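Local coordinates for protein alanine dehydrogenase/pyridine nucleotide transhydrogenase (Mycobacterium smegmatis str. MC2 155, PDB 3P2Y) that probably transfers reducing equivalents between NADH and NADP as the alpha 1 subunit of a pyridine nucleotide transhydrogenase whose reaction is coupled to proton pumping, at residues D86-V91 with S106-F111; G110-R115 with V129-M134; R37-P42 with E341-N346. One frame throughout, in Å; residues are numbered along the deposited sequence.

Contact 1 of 3, residues D86-V91 with S106-F111; sequences DVVVKV and SVLIGF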
# COMPACT_ATOMS: atom_id res chain seq x y z
N ASP A 86 -6.20 8.52 38.59
CA ASP A 86 -6.17 7.28 39.36
C ASP A 86 -5.71 6.09 38.53
O ASP A 86 -5.08 5.17 39.04
CB ASP A 86 -7.57 6.98 39.87
CG ASP A 86 -8.10 8.08 40.75
OD1 ASP A 86 -7.42 8.41 41.74
OD2 ASP A 86 -9.17 8.63 40.43
N VAL A 87 -6.06 6.10 37.24
CA VAL A 87 -5.60 5.05 36.33
C VAL A 87 -5.15 5.76 35.07
O VAL A 87 -5.94 6.49 34.47
CB VAL A 87 -6.73 4.07 35.92
CG1 VAL A 87 -6.19 2.99 34.96
CG2 VAL A 87 -7.41 3.40 37.15
N VAL A 88 -3.89 5.57 34.69
CA VAL A 88 -3.39 6.16 33.43
C VAL A 88 -3.26 5.01 32.46
O VAL A 88 -2.66 3.97 32.79
CB VAL A 88 -2.02 6.84 33.63
CG1 VAL A 88 -1.40 7.30 32.28
CG2 VAL A 88 -2.17 8.03 34.62
N VAL A 89 -3.86 5.16 31.27
CA VAL A 89 -3.78 4.12 30.25
C VAL A 89 -3.05 4.70 29.05
O VAL A 89 -3.38 5.79 28.61
CB VAL A 89 -5.18 3.57 29.82
CG1 VAL A 89 -5.88 2.90 31.02
CG2 VAL A 89 -6.09 4.65 29.21
N LYS A 90 -2.02 4.01 28.59
CA LYS A 90 -1.25 4.57 27.46
C LYS A 90 -0.80 3.43 26.57
O LYS A 90 -1.05 2.28 26.90
CB LYS A 90 -0.06 5.41 27.97
CG LYS A 90 1.17 4.61 28.46
CD LYS A 90 2.27 5.57 29.06
CE LYS A 90 2.69 6.71 28.08
NZ LYS A 90 3.00 6.24 26.65
N VAL A 91 -0.13 3.74 25.47
CA VAL A 91 0.33 2.72 24.54
C VAL A 91 1.77 2.32 24.86
O VAL A 91 2.01 1.21 25.35
CB VAL A 91 0.22 3.19 23.06
CG1 VAL A 91 0.64 2.03 22.06
CG2 VAL A 91 -1.20 3.65 22.74
N SER A 106 -1.50 5.41 42.25
CA SER A 106 -2.18 5.23 40.96
C SER A 106 -1.90 3.87 40.33
O SER A 106 -1.07 3.11 40.82
CB SER A 106 -1.76 6.33 39.98
OG SER A 106 -0.35 6.29 39.71
N VAL A 107 -2.61 3.59 39.23
CA VAL A 107 -2.39 2.40 38.41
C VAL A 107 -1.98 2.89 37.02
O VAL A 107 -2.49 3.90 36.55
CB VAL A 107 -3.69 1.56 38.34
CG1 VAL A 107 -3.68 0.50 37.19
CG2 VAL A 107 -3.95 0.84 39.69
N LEU A 108 -1.05 2.17 36.40
CA LEU A 108 -0.67 2.44 35.01
C LEU A 108 -0.88 1.17 34.22
O LEU A 108 -0.51 0.07 34.69
CB LEU A 108 0.82 2.83 34.93
CG LEU A 108 1.40 3.00 33.52
CD1 LEU A 108 0.83 4.23 32.79
CD2 LEU A 108 2.95 3.09 33.60
N ILE A 109 -1.49 1.30 33.05
CA ILE A 109 -1.71 0.15 32.15
C ILE A 109 -1.15 0.54 30.82
O ILE A 109 -1.48 1.62 30.32
CB ILE A 109 -3.21 -0.17 31.96
CG1 ILE A 109 -3.84 -0.64 33.29
CG2 ILE A 109 -3.40 -1.26 30.85
CD1 ILE A 109 -5.40 -0.72 33.29
N GLY A 110 -0.32 -0.33 30.22
CA GLY A 110 0.19 -0.05 28.86
C GLY A 110 1.17 -1.13 28.43
O GLY A 110 1.36 -2.10 29.16
N PHE A 111 1.81 -0.97 27.28
CA PHE A 111 2.95 -1.82 26.96
C PHE A 111 4.09 -1.28 27.82
O PHE A 111 4.41 -0.10 27.73
CB PHE A 111 3.36 -1.74 25.49
CG PHE A 111 2.40 -2.43 24.56
CD1 PHE A 111 2.15 -3.80 24.66
CD2 PHE A 111 1.77 -1.72 23.53
CE1 PHE A 111 1.28 -4.45 23.76
CE2 PHE A 111 0.90 -2.34 22.65
CZ PHE A 111 0.63 -3.73 22.76

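Contact 2 of 3, residues G110-R115 with V129-M134; sequences GFLAPR and VTAFAM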
# COMPACT_ATOMS: atom_id res chain seq x y z
N GLY A 110 -0.32 -0.33 30.22
CA GLY A 110 0.19 -0.05 28.86
C GLY A 110 1.17 -1.13 28.43
O GLY A 110 1.36 -2.10 29.16
N PHE A 111 1.81 -0.97 27.28
CA PHE A 111 2.95 -1.82 26.96
C PHE A 111 4.09 -1.28 27.82
O PHE A 111 4.41 -0.10 27.73
CB PHE A 111 3.36 -1.74 25.49
CG PHE A 111 2.40 -2.43 24.56
CD1 PHE A 111 2.15 -3.80 24.66
CD2 PHE A 111 1.77 -1.72 23.53
CE1 PHE A 111 1.28 -4.45 23.76
CE2 PHE A 111 0.90 -2.34 22.65
CZ PHE A 111 0.63 -3.73 22.76
N LEU A 112 4.65 -2.14 28.67
CA LEU A 112 5.69 -1.71 29.60
C LEU A 112 7.02 -2.41 29.40
O LEU A 112 7.89 -2.31 30.27
CB LEU A 112 5.24 -1.86 31.08
CG LEU A 112 3.97 -1.09 31.44
CD1 LEU A 112 3.49 -1.39 32.88
CD2 LEU A 112 4.15 0.41 31.25
N ALA A 113 7.19 -3.14 28.29
CA ALA A 113 8.47 -3.75 27.91
C ALA A 113 9.15 -4.54 29.05
O ALA A 113 10.32 -4.29 29.36
CB ALA A 113 9.42 -2.67 27.35
N PRO A 114 8.41 -5.48 29.69
CA PRO A 114 8.97 -6.14 30.89
C PRO A 114 10.29 -6.88 30.60
O PRO A 114 11.16 -6.93 31.47
CB PRO A 114 7.84 -7.11 31.31
CG PRO A 114 7.01 -7.30 30.09
CD PRO A 114 7.06 -5.96 29.38
N ARG A 115 10.46 -7.40 29.40
CA ARG A 115 11.72 -8.09 29.06
C ARG A 115 12.87 -7.13 28.78
O ARG A 115 13.98 -7.33 29.27
CB ARG A 115 11.51 -9.00 27.86
CG ARG A 115 10.27 -9.86 27.93
CD ARG A 115 10.56 -11.18 28.55
NE ARG A 115 9.47 -12.13 28.33
CZ ARG A 115 9.62 -13.45 28.27
NH1 ARG A 115 10.83 -13.99 28.38
NH2 ARG A 115 8.56 -14.22 28.09
N VAL A 129 3.50 3.28 42.04
CA VAL A 129 2.51 3.05 40.99
C VAL A 129 2.37 1.55 40.83
O VAL A 129 3.39 0.83 40.82
CB VAL A 129 2.97 3.71 39.65
CG1 VAL A 129 2.02 3.34 38.50
CG2 VAL A 129 3.06 5.23 39.82
N THR A 130 1.12 1.08 40.74
CA THR A 130 0.84 -0.34 40.49
C THR A 130 0.64 -0.44 39.00
O THR A 130 -0.30 0.16 38.49
CB THR A 130 -0.44 -0.78 41.23
OG1 THR A 130 -0.22 -0.64 42.66
CG2 THR A 130 -0.77 -2.22 40.93
N ALA A 131 1.51 -1.19 38.33
CA ALA A 131 1.59 -1.11 36.85
C ALA A 131 1.38 -2.47 36.22
O ALA A 131 1.94 -3.47 36.67
CB ALA A 131 2.94 -0.56 36.43
N PHE A 132 0.61 -2.48 35.13
CA PHE A 132 0.24 -3.74 34.47
C PHE A 132 0.75 -3.66 33.05
O PHE A 132 0.39 -2.74 32.34
CB PHE A 132 -1.27 -3.95 34.49
CG PHE A 132 -1.84 -4.05 35.89
CD1 PHE A 132 -1.95 -5.30 36.50
CD2 PHE A 132 -2.21 -2.91 36.60
CE1 PHE A 132 -2.46 -5.41 37.81
CE2 PHE A 132 -2.70 -3.00 37.92
CZ PHE A 132 -2.83 -4.26 38.51
N ALA A 133 1.59 -4.62 32.67
CA ALA A 133 2.17 -4.68 31.30
C ALA A 133 1.24 -5.50 30.39
O ALA A 133 0.95 -6.69 30.65
CB ALA A 133 3.55 -5.35 31.34
N MET A 134 0.80 -4.88 29.30
CA MET A 134 -0.10 -5.59 28.39
C MET A 134 0.62 -6.80 27.75
O MET A 134 -0.03 -7.79 27.43
CB MET A 134 -0.67 -4.64 27.34
CG MET A 134 -1.62 -3.54 27.93
SD MET A 134 -3.06 -4.24 28.82
CE MET A 134 -3.98 -4.95 27.43

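Contact 3 of 3, residues R37-P42 with E341-N346; sequences RVALVP and ELYAKN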
# COMPACT_ATOMS: atom_id res chain seq x y z
N ARG A 37 -0.86 6.02 17.48
CA ARG A 37 -1.94 5.41 18.24
C ARG A 37 -2.20 6.24 19.50
O ARG A 37 -1.35 7.07 19.92
CB ARG A 37 -1.62 3.95 18.64
CG ARG A 37 -1.54 3.00 17.41
CD ARG A 37 -0.95 1.64 17.79
NE ARG A 37 0.45 1.78 18.17
CZ ARG A 37 1.18 0.81 18.70
NH1 ARG A 37 0.64 -0.40 18.91
NH2 ARG A 37 2.46 1.04 19.04
N VAL A 38 -3.36 5.99 20.09
CA VAL A 38 -3.80 6.59 21.36
C VAL A 38 -4.50 5.49 22.15
O VAL A 38 -5.16 4.63 21.57
CB VAL A 38 -4.78 7.81 21.07
CG1 VAL A 38 -6.03 7.36 20.28
CG2 VAL A 38 -5.19 8.51 22.39
N ALA A 39 -4.35 5.46 23.48
CA ALA A 39 -4.77 4.26 24.24
C ALA A 39 -6.28 4.07 24.29
O ALA A 39 -6.73 2.94 24.33
CB ALA A 39 -4.19 4.25 25.67
N LEU A 40 -7.05 5.16 24.30
CA LEU A 40 -8.50 5.04 24.16
C LEU A 40 -8.97 5.90 22.99
O LEU A 40 -8.47 7.01 22.80
CB LEU A 40 -9.23 5.51 25.44
CG LEU A 40 -8.92 4.78 26.75
CD1 LEU A 40 -9.80 5.40 27.85
CD2 LEU A 40 -9.19 3.24 26.62
N VAL A 41 -9.93 5.36 22.22
CA VAL A 41 -10.56 6.11 21.14
C VAL A 41 -11.90 6.64 21.65
O VAL A 41 -12.45 6.10 22.62
CB VAL A 41 -10.82 5.21 19.87
CG1 VAL A 41 -9.47 4.75 19.28
CG2 VAL A 41 -11.72 4.02 20.20
N PRO A 42 -12.44 7.67 20.99
CA PRO A 42 -13.69 8.28 21.48
C PRO A 42 -14.84 7.30 21.72
O PRO A 42 -15.54 7.42 22.72
CB PRO A 42 -14.02 9.30 20.38
CG PRO A 42 -12.62 9.76 19.93
CD PRO A 42 -11.92 8.40 19.81
N GLU A 341 -8.41 1.43 18.42
CA GLU A 341 -9.73 0.95 18.91
C GLU A 341 -9.62 -0.44 19.49
O GLU A 341 -10.16 -0.70 20.56
CB GLU A 341 -10.76 1.00 17.79
CG GLU A 341 -12.16 0.53 18.22
CD GLU A 341 -13.14 0.54 17.05
OE1 GLU A 341 -13.13 1.53 16.29
OE2 GLU A 341 -13.91 -0.43 16.88
N LEU A 342 -8.94 -1.34 18.78
CA LEU A 342 -8.77 -2.70 19.28
C LEU A 342 -7.98 -2.71 20.60
O LEU A 342 -8.37 -3.40 21.54
CB LEU A 342 -8.08 -3.56 18.23
CG LEU A 342 -8.94 -3.75 16.97
CD1 LEU A 342 -8.11 -4.48 15.94
CD2 LEU A 342 -10.24 -4.49 17.25
N TYR A 343 -6.88 -1.94 20.62
CA TYR A 343 -6.04 -1.76 21.80
C TYR A 343 -6.86 -1.21 22.97
O TYR A 343 -6.73 -1.66 24.13
CB TYR A 343 -4.85 -0.83 21.51
CG TYR A 343 -3.92 -0.68 22.70
CD1 TYR A 343 -3.96 0.46 23.50
CD2 TYR A 343 -2.99 -1.69 23.00
CE1 TYR A 343 -3.09 0.59 24.62
CE2 TYR A 343 -2.15 -1.59 24.11
CZ TYR A 343 -2.20 -0.43 24.90
OH TYR A 343 -1.34 -0.28 25.95
N ALA A 344 -7.69 -0.21 22.69
CA ALA A 344 -8.55 0.38 23.73
C ALA A 344 -9.48 -0.64 24.34
O ALA A 344 -9.70 -0.65 25.56
CB ALA A 344 -9.37 1.56 23.09
N LYS A 345 -10.05 -1.52 23.51
CA LYS A 345 -10.90 -2.61 24.02
C LYS A 345 -10.07 -3.61 24.86
O LYS A 345 -10.56 -4.10 25.90
CB LYS A 345 -11.65 -3.27 22.85
CG LYS A 345 -12.73 -2.34 22.30
CD LYS A 345 -13.48 -2.94 21.08
CE LYS A 345 -14.59 -1.97 20.65
NZ LYS A 345 -15.51 -2.61 19.63
N ASN A 346 -8.82 -3.88 24.45
CA ASN A 346 -7.95 -4.76 25.26
C ASN A 346 -7.70 -4.16 26.65
O ASN A 346 -7.84 -4.83 27.69
CB ASN A 346 -6.57 -4.97 24.59
CG ASN A 346 -6.64 -5.67 23.21
OD1 ASN A 346 -5.91 -5.29 22.31
ND2 ASN A 346 -7.48 -6.68 23.07

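Contact 1 of 3, residues D86-V91 with S106-F111
Strand 87-89 pairs in parallel with strand 107-110, the axes 4.7 Å apart, through four backbone hydrogen bonds: Val107 N to Asp86 O, Val88 N to Val107 O, Ile109 N to Val88 O and Lys90 N to Ile109 O. A fifth bond skips Lys90 O and runs from Phe111 N to Val91 O (2.9 Å); the Lys90 carbonyl instead accepts the hydroxyl of Tyr343. Val87, Val89, Val107 and Ile109 form one face of the sheet, where all but Val107 pack on helix 336-354 and Val107 rests on Val360, as Val87 also does. There Ile109 has CG1 anti to its carbonyl carbon (chi1 -66°), and CD1 thereby reaches back along the strand to 4.1 Å from Val87 CG1, while Ile109 CB lies alongside Val89 CG1. On the other face Leu108 leans over its neighbour strand: CD1 meets Val88 CG1 at 3.8 Å and also sits 3.5 Å from Val88 O. The aliphatic part of Lys90 borders the same leucine methyl, and NZ carries on to Glu30 and the carbonyl of Asn92. Beyond the strands, Phe111 CB rests 3.2 Å from Val91 O. These are neighbouring strands of a beta-alpha-beta unit. Asp86 belongs to a calcium site seen in crystals of this protein, and it also pairs with Lys103. Apolar branches thus line both faces, and the charged side chains, Asp86 and Lys90, lie at opposite ends of strand 87-89, each with its own partners outside the pairing.

Contact 2 of 3, residues G110-R115 with V129-M134
Leu112 holds CG anti to its carbonyl carbon (chi1 -57°) and extends beyond it (chi2 174°), which carries CD1 over the backbone of strand 130-133, whereas Met134 CG, also anti to its carbonyl carbon, lies against Gly110 C and O, and bends at chi2 and chi3 turn the thioether away from the loop. The two segments belong to a beta-alpha-beta unit of the Rossmann-like parallel sheet: the chain leaves strand 107-110 at Gly110, passes through helix 118-126 and returns as strand 130-133. Two hydrogen bonds join the strand ends. Gly110 N gives a rather long one to Phe132 O (3.3 Å), approaching nearly end-on to the carbonyl, and Met134 N gives a shorter one to Gly110 O (2.8 Å) from above the carbonyl plane, 37° out of it. The same oxygen also lies close to Ala133 CA and, at 3.5 Å, to Met134 CG, and is therefore hemmed in by strand and side chain together. Past Gly110 the chain turns away across the sheet. Leu112 sets CD1 3.7 Å from Ala131 CB and 3.4 Å from Phe132 O, and its CB lies against Ala133. Phe111 and Met134 cross at about a right angle, the CD1 and CE1 side of the ring meeting Met134 CB. The carboxylate of Glu135 accepts hydrogen bonds from the backbone N of both Leu112 and Ala113, which probably helps to hold the turn. Phe132 points away from the 110-115 loop and packs on helix 336-354. At the far end of the turn, the Pro114 ring brings CD to 4.1 Å from Ala133 CB.

Contact 3 of 3, residues R37-P42 with E341-N346
The methyl of Ala344 is the bump at the centre of this contact, fitted into a shallow hollow in the backbone of 37-42: CB lies 3.2 Å from Ala39 O and 3.7 Å from Leu40 CA, with Val41 N beside it. Leu40 CD2 closes one flank of the methyl at 3.9 Å. In return Val41 is the bump that the loop offers to the helix. Its CG1, anti to the carbonyl carbon (chi1 -64°), presses to 3.6 Å from Glu341 N, and CG2 fits against Glu341 CA, CB and CG. Tyr343 forms the remaining wall. Its ring meets Ala39 edge-on, the CD1 and CE1 side against the alanine, with Ala39 CA in the ring plane and Ala39 CB 4.0 Å from CE1; the hydroxyl reaches on to the backbone of Lys90. The contact joins chain parts some 300 residues apart: the N-terminal family region, where Val41 is N-cap of helix 42-50, and helix 336-354 of the C-terminal one. No hydrogen bond crosses between the segments. Ala39 O is buried here without a hydrogen-bond partner, and its CA-H...O contact with Ala344 CA, at 3.2 Å, is at best a weak compensation; cohesion is mainly van der Waals.

All three contacts are buried, but they differ in chemistry. Contacts 1 and 2 are neighbouring parts of one parallel sheet and share Gly110 and Phe111; Leu108 O and Phe132 N continue the backbone bonding from one to the other. Contact 1 is regular strand pairing, whereas contact 2 pairs only the strand ends before its chain turns off across the sheet. Contact 3, by contrast, joins a loop to a helix by packing without a hydrogen bond, bringing together parts of the two family regions. Tyr343 of contact 3 reaches both sheet contacts, its ring meeting Phe111, which they share. Segment 341-346 also packs on the second subunit, whereas no other chain touches contacts 1 and 2.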